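PDB 3EZX: monomethylamine corrinoid protein 1 from Methanosarcina barkeri, which carries methyl groups between the methyltransferases MtmB and MtbA on a corrinoid cofactor during methanogenesis from methylamine. Local coordinates for residues T114-A118 against N119-I123. Numbering follows the deposited sequence.
Sequences TMLGA and NGFQI
Leu116 meets Phe121 and Ile123 in a local contact round the turn that ends helix 107-118 and leads into strand 122-125, the second half of a beta-alpha-beta crossover in the Rossmann-like B12-binding domain. It is an example of a helix-to-strand turn packed by residues a few positions apart: the side chain of Leu116, near the helix end, lies against Phe121, on the way into the strand, and Ile123 within it. CD2 of Leu116 sits over one face of the Phe121 ring, a CH-pi contact 4.2 Å from the ring centroid and 26° off its normal. Nearer the backbone, CB of Leu116 lies 4.0 Å from CD1 of Ile123, which also approaches Leu116 O. Ala95 of the neighbouring strand 94-99 touches all three side chains, and Leu212 of helix 204-213 also packs on Phe121. Gly117 (phi 98°) turns the chain where a CB would jam against the carbonyl oxygen of Leu116, and the positive phi of Gly120 also favours glycine. Weak backbone bonds cross the turn, from Asn119 N to Met115 O (2.9 Å) and from Gly120 N to Gly117 O (3.3 Å). With its CG anti to the carbonyl carbon (chi1 -80°), Asn119 folds back along the helix end, bringing ND2 to 3.4 Å from Met115 O.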
ATOM      1  N   THR A 114      -4.302   5.238   2.919  1.00 44.75           N
ATOM      2  CA  THR A 114      -5.042   5.566   4.120  1.00 43.59           C
ATOM      3  C   THR A 114      -4.116   6.292   5.077  1.00 38.93           C
ATOM      4  O   THR A 114      -4.479   7.323   5.632  1.00 28.23           O
ATOM      5  CB  THR A 114      -5.609   4.316   4.819  1.00 45.93           C
ATOM      6  OG1 THR A 114      -6.607   3.704   3.994  1.00 35.87           O
ATOM      7  CG2 THR A 114      -6.218   4.696   6.152  1.00 42.31           C
ATOM      8  N   MET A 115      -2.911   5.764   5.267  1.00 24.54           N
ATOM      9  CA  MET A 115      -1.977   6.412   6.170  1.00 32.90           C
ATOM     10  C   MET A 115      -1.712   7.822   5.678  1.00 43.76           C
ATOM     11  O   MET A 115      -1.867   8.786   6.434  1.00 49.00           O
ATOM     12  CB  MET A 115      -0.701   5.597   6.278  1.00 33.77           C
ATOM     13  CG  MET A 115      -0.966   4.253   6.920  1.00 52.14           C
ATOM     14  SD  MET A 115      -1.349   4.314   8.704  1.00 50.81           S
ATOM     15  CE  MET A 115      -2.951   5.206   8.805  1.00 48.48           C
ATOM     16  N   LEU A 116      -1.303   7.948   4.421  1.00 42.97           N
ATOM     17  CA  LEU A 116      -1.113   9.271   3.861  1.00 47.68           C
ATOM     18  C   LEU A 116      -2.516   9.830   3.983  1.00 50.46           C
ATOM     19  O   LEU A 116      -3.486   9.105   3.786  1.00 61.68           O
ATOM     20  CB  LEU A 116      -0.719   9.181   2.392  1.00 44.61           C
ATOM     21  CG  LEU A 116       0.716   8.743   2.144  1.00 41.55           C
ATOM     22  CD1 LEU A 116       0.976   8.706   0.656  1.00 40.08           C
ATOM     23  CD2 LEU A 116       1.656   9.709   2.837  1.00 33.60           C
ATOM     24  N   GLY A 117      -2.640  11.104   4.317  1.00 48.48           N
ATOM     25  CA  GLY A 117      -3.968  11.659   4.467  1.00 51.87           C
ATOM     26  C   GLY A 117      -4.280  11.653   5.944  1.00 59.20           C
ATOM     27  O   GLY A 117      -4.726  12.658   6.497  1.00 76.02           O
ATOM     28  N   ALA A 118      -4.048  10.512   6.586  1.00 48.71           N
ATOM     29  CA  ALA A 118      -4.266  10.403   8.020  1.00 45.48           C
ATOM     30  C   ALA A 118      -3.095  11.147   8.647  1.00 51.48           C
ATOM     31  O   ALA A 118      -3.121  11.502   9.825  1.00 56.28           O
ATOM     32  CB  ALA A 118      -4.257   8.947   8.448  1.00 46.51           C
ATOM     33  N   ASN A 119      -2.067  11.373   7.835  1.00 42.63           N
ATOM     34  CA  ASN A 119      -0.878  12.089   8.265  1.00 46.04           C
ATOM     35  C   ASN A 119      -0.743  13.431   7.552  1.00 49.74           C
ATOM     36  O   ASN A 119       0.347  13.816   7.117  1.00 46.48           O
ATOM     37  CB  ASN A 119       0.370  11.242   8.032  1.00 46.13           C
ATOM     38  CG  ASN A 119       0.562  10.204   9.109  1.00 56.86           C
ATOM     39  OD1 ASN A 119       0.648  10.531  10.291  1.00 67.95           O
ATOM     40  ND2 ASN A 119       0.631   8.943   8.710  1.00 73.93           N
ATOM     41  N   GLY A 120      -1.869  14.128   7.430  1.00 51.47           N
ATOM     42  CA  GLY A 120      -1.887  15.438   6.808  1.00 55.02           C
ATOM     43  C   GLY A 120      -1.718  15.523   5.305  1.00 59.61           C
ATOM     44  O   GLY A 120      -1.010  16.400   4.814  1.00 69.44           O
ATOM     45  N   PHE A 121      -2.357  14.625   4.567  1.00 55.12           N
ATOM     46  CA  PHE A 121      -2.263  14.653   3.112  1.00 49.81           C
ATOM     47  C   PHE A 121      -3.636  14.627   2.472  1.00 48.34           C
ATOM     48  O   PHE A 121      -4.559  13.999   2.990  1.00 50.68           O
ATOM     49  CB  PHE A 121      -1.475  13.457   2.579  1.00 39.31           C
ATOM     50  CG  PHE A 121      -0.004  13.696   2.454  1.00 43.66           C
ATOM     51  CD1 PHE A 121       0.852  13.426   3.515  1.00 42.04           C
ATOM     52  CD2 PHE A 121       0.533  14.176   1.263  1.00 41.64           C
ATOM     53  CE1 PHE A 121       2.227  13.619   3.387  1.00 44.36           C
ATOM     54  CE2 PHE A 121       1.907  14.375   1.128  1.00 47.90           C
ATOM     55  CZ  PHE A 121       2.754  14.096   2.192  1.00 41.43           C
ATOM     56  N   GLN A 122      -3.776  15.326   1.352  1.00 50.72           N
ATOM     57  CA  GLN A 122      -5.039  15.313   0.636  1.00 45.16           C
ATOM     58  C   GLN A 122      -4.854  14.149  -0.322  1.00 40.20           C
ATOM     59  O   GLN A 122      -3.794  13.998  -0.932  1.00 39.07           O
ATOM     60  CB  GLN A 122      -5.259  16.602  -0.145  1.00 47.82           C
ATOM     61  CG  GLN A 122      -6.628  16.655  -0.790  1.00 66.07           C
ATOM     62  CD  GLN A 122      -6.696  17.638  -1.937  1.00 80.38           C
ATOM     63  OE1 GLN A 122      -7.744  17.809  -2.562  1.00 82.63           O
ATOM     64  NE2 GLN A 122      -5.572  18.289  -2.227  1.00 85.38           N
ATOM     65  N   ILE A 123      -5.880  13.325  -0.455  1.00 43.23           N
ATOM     66  CA  ILE A 123      -5.771  12.151  -1.298  1.00 44.95           C
ATOM     67  C   ILE A 123      -6.429  12.204  -2.667  1.00 42.99           C
ATOM     68  O   ILE A 123      -7.491  12.799  -2.848  1.00 43.43           O
ATOM     69  CB  ILE A 123      -6.302  10.909  -0.541  1.00 40.75           C
ATOM     70  CG1 ILE A 123      -5.448  10.667   0.705  1.00 47.14           C
ATOM     71  CG2 ILE A 123      -6.285   9.689  -1.438  1.00 47.52           C
ATOM     72  CD1 ILE A 123      -3.956  10.585   0.423  1.00 31.74           C
TER